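Local coordinates for endoribonuclease PemK (Escherichia coli, PDB 1M1F), which probably acts as an endoribonuclease, the toxin of a plasmid-maintenance toxin-antitoxin system that kills plasmid-less daughter cells unless neutralised by PemI, at residues G4-V9 against P24-T29; F57-D62 against E95-E100. All coordinates share one frame; numbering follows the deposited sequence.

How the contacts relate
Contact 1 pairs two inner strands of the antiparallel sheet, and contact 2 sets the 95-106 helix against the 58-60 strand at the sheet's end, so the same helix packs on two parts of one sheet. The contact centres are about 12 Å apart, and Met98 bridges them: directed away from 57-62, it lays SD 3.5 Å from Gly4 CA and 3.6 Å from Ile27 O, while Leu26 CD2 lies a little farther off. Contact 1 sits near the middle of the chain, about 4 Å from its centre; contact 2 is more peripheral, at about 10 Å. Each also reaches the second subunit of the homodimer, through Val28 and Thr29 in one and Phe57 in the other.

Contact 1 of 2, residues G4-V9 against P24-T29; sequences GEIWLV and PVLIVT
Four backbone hydrogen bonds join Gly4-Trp7 to Val25-Ile27. Trp7 and Val25 form a doubly bonded antiparallel pair, with Val25 N 2.8 Å from Trp7 O. Beyond it Ile27 N reaches Glu5 O almost along the C=O axis, and a nearly straight bond from Gly4 N to Ile27 O (174°) closes the row. Gly4 has a positive phi, 93°, where a beta carbon would collide with the carbonyl oxygen of the residue before. The densest side-chain packing is beside this end: Ile27 points its CD1 obliquely at the five-membered part of the Trp7 indole, 3.3 Å from NE1. With CG anti to the carbonyl carbon (chi1 -71°), Trp7 directs NE1 back to Glu5 OE1, at 2.8 Å; the oxygen lies in the ring plane, although the N-H approaches OE1 from above the carboxylate plane. Arg89 forms a salt bridge with the other oxygen, OE2, so that charge and hydrogen bond together fix the rotation of the Glu5 head. The two strands make a beta hairpin in the sheet of the PemK/MazF toxin fold, with 88-92 on the outer flank of 5-10 and 41-46 beyond 22-27. Val9 and Val25 cross at about a right angle, with Val9 CG1 3.7 Å from Val25 CG2, and Met82 packs on both valines. The face opposite Trp7 and Val25 carries Ile6, whose CG2 lies alongside Pro24 CB at 3.6 Å. Packing slackens at the partly exposed Leu8-Pro24 end, where Leu8 CD1 reaches Pro24 only at 3.9 Å from its N.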
loop_
_atom_site.group_PDB
_atom_site.type_symbol
_atom_site.label_atom_id
_atom_site.label_comp_id
_atom_site.label_asym_id
_atom_site.label_seq_id
_atom_site.Cartn_x
_atom_site.Cartn_y
_atom_site.Cartn_z
ATOM N N GLY A 4 6.825 12.570 2.822
ATOM C CA GLY A 4 7.163 13.062 4.148
ATOM C C GLY A 4 6.134 13.975 4.791
ATOM O O GLY A 4 6.276 14.350 5.960
ATOM N N GLU A 5 5.098 14.342 4.049
ATOM C CA GLU A 5 4.012 15.122 4.622
ATOM C C GLU A 5 3.054 14.219 5.373
ATOM O O GLU A 5 2.791 13.086 4.969
ATOM C CB GLU A 5 3.225 15.875 3.550
ATOM C CG GLU A 5 4.029 16.968 2.871
ATOM C CD GLU A 5 3.325 17.614 1.695
ATOM O OE1 GLU A 5 2.268 17.138 1.259
ATOM O OE2 GLU A 5 3.855 18.624 1.191
ATOM N N ILE A 6 2.513 14.751 6.458
ATOM C CA ILE A 6 1.447 14.125 7.210
ATOM C C ILE A 6 0.163 14.864 6.842
ATOM O O ILE A 6 0.109 16.103 6.899
ATOM C CB ILE A 6 1.694 14.227 8.719
ATOM C CG1 ILE A 6 2.894 13.368 9.102
ATOM C CG2 ILE A 6 0.468 13.784 9.496
ATOM C CD1 ILE A 6 3.257 13.443 10.569
ATOM N N TRP A 7 -0.841 14.085 6.418
ATOM C CA TRP A 7 -2.171 14.573 6.055
ATOM C C TRP A 7 -3.219 13.918 6.936
ATOM O O TRP A 7 -3.114 12.735 7.254
ATOM C CB TRP A 7 -2.489 14.271 4.581
ATOM C CG TRP A 7 -1.710 15.079 3.591
ATOM C CD1 TRP A 7 -0.357 15.148 3.475
ATOM C CD2 TRP A 7 -2.239 15.953 2.588
ATOM N NE1 TRP A 7 -0.005 16.006 2.460
ATOM C CE2 TRP A 7 -1.146 16.509 1.896
ATOM C CE3 TRP A 7 -3.532 16.313 2.195
ATOM C CZ2 TRP A 7 -1.305 17.407 0.852
ATOM C CZ3 TRP A 7 -3.689 17.207 1.158
ATOM C CH2 TRP A 7 -2.583 17.735 0.492
ATOM N N LEU A 8 -4.229 14.685 7.341
ATOM C CA LEU A 8 -5.363 14.144 8.074
ATOM C C LEU A 8 -6.420 13.721 7.057
ATOM O O LEU A 8 -6.875 14.539 6.265
ATOM C CB LEU A 8 -5.932 15.207 9.003
ATOM C CG LEU A 8 -7.122 14.749 9.848
ATOM C CD1 LEU A 8 -6.748 13.687 10.843
ATOM C CD2 LEU A 8 -7.764 15.942 10.550
ATOM N N VAL A 9 -6.825 12.455 7.089
ATOM C CA VAL A 9 -7.761 11.957 6.089
ATOM C C VAL A 9 -8.575 10.783 6.605
ATOM O O VAL A 9 -8.105 10.003 7.433
ATOM C CB VAL A 9 -6.981 11.563 4.787
ATOM C CG1 VAL A 9 -6.063 10.348 5.009
ATOM C CG2 VAL A 9 -7.937 11.352 3.611
ATOM N N PRO A 24 -4.131 10.859 10.918
ATOM C CA PRO A 24 -2.968 11.298 10.154
ATOM C C PRO A 24 -2.395 10.126 9.381
ATOM O O PRO A 24 -2.407 8.984 9.863
ATOM C CB PRO A 24 -1.979 11.765 11.233
ATOM C CG PRO A 24 -2.762 11.845 12.490
ATOM C CD PRO A 24 -3.887 10.897 12.365
ATOM N N VAL A 25 -1.932 10.430 8.181
ATOM C CA VAL A 25 -1.231 9.466 7.347
ATOM C C VAL A 25 0.025 10.135 6.801
ATOM O O VAL A 25 0.071 11.360 6.641
ATOM C CB VAL A 25 -2.094 8.903 6.182
ATOM C CG1 VAL A 25 -3.383 8.280 6.698
ATOM C CG2 VAL A 25 -2.376 9.960 5.151
ATOM N N LEU A 26 1.054 9.336 6.549
ATOM C CA LEU A 26 2.330 9.824 6.039
ATOM C C LEU A 26 2.483 9.468 4.571
ATOM O O LEU A 26 2.343 8.305 4.206
ATOM C CB LEU A 26 3.472 9.201 6.845
ATOM C CG LEU A 26 4.902 9.565 6.446
ATOM C CD1 LEU A 26 5.133 11.062 6.621
ATOM C CD2 LEU A 26 5.899 8.762 7.257
ATOM N N ILE A 27 2.778 10.454 3.730
ATOM C CA ILE A 27 2.941 10.211 2.298
ATOM C C ILE A 27 4.288 9.562 2.012
ATOM O O ILE A 27 5.339 10.060 2.408
ATOM C CB ILE A 27 2.754 11.524 1.494
ATOM C CG1 ILE A 27 1.321 12.057 1.706
ATOM C CG2 ILE A 27 3.049 11.294 0.005
ATOM C CD1 ILE A 27 0.918 13.271 0.871
ATOM N N VAL A 28 4.234 8.428 1.325
ATOM C CA VAL A 28 5.410 7.636 0.961
ATOM C C VAL A 28 5.985 7.987 -0.409
ATOM O O VAL A 28 7.197 7.967 -0.603
ATOM C CB VAL A 28 5.024 6.126 0.953
ATOM C CG1 VAL A 28 6.140 5.237 0.412
ATOM C CG2 VAL A 28 4.615 5.684 2.351
ATOM N N THR A 29 5.110 8.277 -1.365
ATOM C CA THR A 29 5.524 8.509 -2.741
ATOM C C THR A 29 5.951 9.950 -2.976
ATOM O O THR A 29 5.488 10.857 -2.287
ATOM C CB THR A 29 4.373 8.130 -3.691
ATOM O OG1 THR A 29 3.116 8.443 -3.070
ATOM C CG2 THR A 29 4.313 6.624 -3.923
#

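Contact 2 of 2, residues F57-D62 against E95-E100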
loop_
_atom_site.group_PDB
_atom_site.type_symbol
_atom_site.label_atom_id
_atom_site.label_comp_id
_atom_site.label_asym_id
_atom_site.label_seq_id
_atom_site.Cartn_x
_atom_site.Cartn_y
_atom_site.Cartn_z
ATOM N N PHE A 57 7.501 -2.952 12.578
ATOM C CA PHE A 57 6.988 -2.025 11.553
ATOM C C PHE A 57 6.487 -0.695 12.102
ATOM O O PHE A 57 6.140 0.199 11.331
ATOM C CB PHE A 57 5.887 -2.698 10.731
ATOM C CG PHE A 57 6.398 -3.779 9.817
ATOM C CD1 PHE A 57 7.156 -3.475 8.703
ATOM C CD2 PHE A 57 6.114 -5.102 10.075
ATOM C CE1 PHE A 57 7.613 -4.466 7.870
ATOM C CE2 PHE A 57 6.578 -6.096 9.242
ATOM C CZ PHE A 57 7.323 -5.776 8.145
ATOM N N ALA A 58 6.453 -0.546 13.418
ATOM C CA ALA A 58 5.967 0.678 14.041
ATOM C C ALA A 58 7.115 1.638 14.342
ATOM O O ALA A 58 7.986 1.339 15.155
ATOM C CB ALA A 58 5.206 0.344 15.301
ATOM N N VAL A 59 7.126 2.785 13.675
ATOM C CA VAL A 59 8.169 3.782 13.849
ATOM C C VAL A 59 7.640 4.946 14.657
ATOM O O VAL A 59 6.674 5.592 14.273
ATOM C CB VAL A 59 8.665 4.281 12.482
ATOM C CG1 VAL A 59 9.640 5.425 12.661
ATOM C CG2 VAL A 59 9.300 3.138 11.706
ATOM N N SER A 60 8.283 5.206 15.784
ATOM C CA SER A 60 7.828 6.240 16.690
ATOM C C SER A 60 8.064 7.655 16.163
ATOM O O SER A 60 9.099 7.942 15.555
ATOM C CB SER A 60 8.526 6.074 18.044
ATOM O OG SER A 60 8.145 7.119 18.917
ATOM N N LEU A 61 7.075 8.518 16.391
ATOM C CA LEU A 61 7.183 9.946 16.075
ATOM C C LEU A 61 7.590 10.805 17.289
ATOM O O LEU A 61 7.648 12.038 17.202
ATOM C CB LEU A 61 5.849 10.462 15.552
ATOM C CG LEU A 61 5.340 9.865 14.248
ATOM C CD1 LEU A 61 3.947 10.381 13.965
ATOM C CD2 LEU A 61 6.265 10.147 13.087
ATOM N N ASP A 62 7.873 10.165 18.413
ATOM C CA ASP A 62 8.222 10.880 19.643
ATOM C C ASP A 62 9.594 11.559 19.575
ATOM O O ASP A 62 10.546 10.993 19.071
ATOM C CB ASP A 62 8.221 9.884 20.804
ATOM C CG ASP A 62 7.726 10.482 22.108
ATOM O OD1 ASP A 62 7.110 11.570 22.101
ATOM O OD2 ASP A 62 7.887 9.907 23.205
ATOM N N GLU A 95 13.551 14.135 7.682
ATOM C CA GLU A 95 14.029 13.093 6.779
ATOM C C GLU A 95 14.471 11.838 7.525
ATOM O O GLU A 95 14.322 10.743 7.003
ATOM C CB GLU A 95 15.141 13.612 5.850
ATOM C CG GLU A 95 14.700 14.661 4.838
ATOM C CD GLU A 95 13.525 14.230 3.978
ATOM O OE1 GLU A 95 13.509 13.070 3.503
ATOM O OE2 GLU A 95 12.613 15.057 3.771
ATOM N N THR A 96 14.994 11.962 8.739
ATOM C CA THR A 96 15.356 10.772 9.480
ATOM C C THR A 96 14.155 9.836 9.661
ATOM O O THR A 96 14.280 8.631 9.479
ATOM C CB THR A 96 15.934 11.128 10.844
ATOM O OG1 THR A 96 15.106 12.115 11.464
ATOM C CG2 THR A 96 17.316 11.778 10.721
ATOM N N ILE A 97 13.004 10.381 10.049
ATOM C CA ILE A 97 11.797 9.565 10.209
ATOM C C ILE A 97 11.398 8.962 8.875
ATOM O O ILE A 97 11.119 7.769 8.778
ATOM C CB ILE A 97 10.608 10.407 10.742
ATOM C CG1 ILE A 97 10.822 10.808 12.205
ATOM C CG2 ILE A 97 9.285 9.647 10.579
ATOM C CD1 ILE A 97 10.960 9.648 13.169
ATOM N N MET A 98 11.354 9.788 7.845
ATOM C CA MET A 98 10.940 9.299 6.541
ATOM C C MET A 98 11.846 8.160 6.082
ATOM O O MET A 98 11.359 7.154 5.571
ATOM C CB MET A 98 10.922 10.434 5.514
ATOM C CG MET A 98 10.175 10.107 4.221
ATOM S SD MET A 98 8.357 9.731 4.423
ATOM C CE MET A 98 8.328 7.971 3.829
ATOM N N ASN A 99 13.155 8.291 6.275
ATOM C CA ASN A 99 14.068 7.248 5.838
ATOM C C ASN A 99 13.890 5.957 6.634
ATOM O O ASN A 99 14.031 4.864 6.089
ATOM C CB ASN A 99 15.504 7.749 5.862
ATOM C CG ASN A 99 15.747 8.840 4.830
ATOM O OD1 ASN A 99 15.094 8.884 3.782
ATOM N ND2 ASN A 99 16.705 9.724 5.116
ATOM N N GLU A 100 13.579 6.065 7.919
ATOM C CA GLU A 100 13.306 4.869 8.712
ATOM C C GLU A 100 12.053 4.152 8.174
ATOM O O GLU A 100 12.015 2.916 8.076
ATOM C CB GLU A 100 13.140 5.215 10.196
ATOM C CG GLU A 100 13.312 3.997 11.084
ATOM C CD GLU A 100 13.525 4.314 12.548
ATOM O OE1 GLU A 100 13.795 3.347 13.296
ATOM O OE2 GLU A 100 13.448 5.489 12.945
#
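The carboxylate of Glu100 turns one flat face to the strand, and Val59 CG1 lies over that face, 3.8 Å from OE2 and 4.0 Å from CD. Its other oxygen, OE1, has a long, weak ion pair with Arg104. The Phe57 ring makes no contact with 95-100 and instead meets Phe33 of the second subunit with the ring planes at about 85°. An extended chain, with CG anti to the backbone N (chi1 -161°), carries the Glu100 head along to Val59, and the methylene CG passes near Val59 CG2. One helical turn earlier Ile97 points at the strand. Its CD1 rests on the backbone at Ser60 O, 3.5 Å away, while its CG2 meets Leu61 CD2 at 4.0 Å, the two side chains crossing at about a right angle. The segments run almost antiparallel (171°), their axes 9.4 Å apart, in a helix-on-strand packing at the end of the sheet; 71-79 pairs with 58-60 through backbone bonds such as Val59 with Val72. At the end of the strand, Ser60 OG accepts from Asp62 N, 3.1 Å away, in an ST turn and also bonds to Ala52 O, which fixes the bend beside Leu61. No hydrogen bond or salt bridge spans the segments: methyls meet methyls, a backbone carbonyl oxygen and a carboxylate. The carboxylate gains no polar partner from the strand, and its weak pair with Arg104 lies within its own helix.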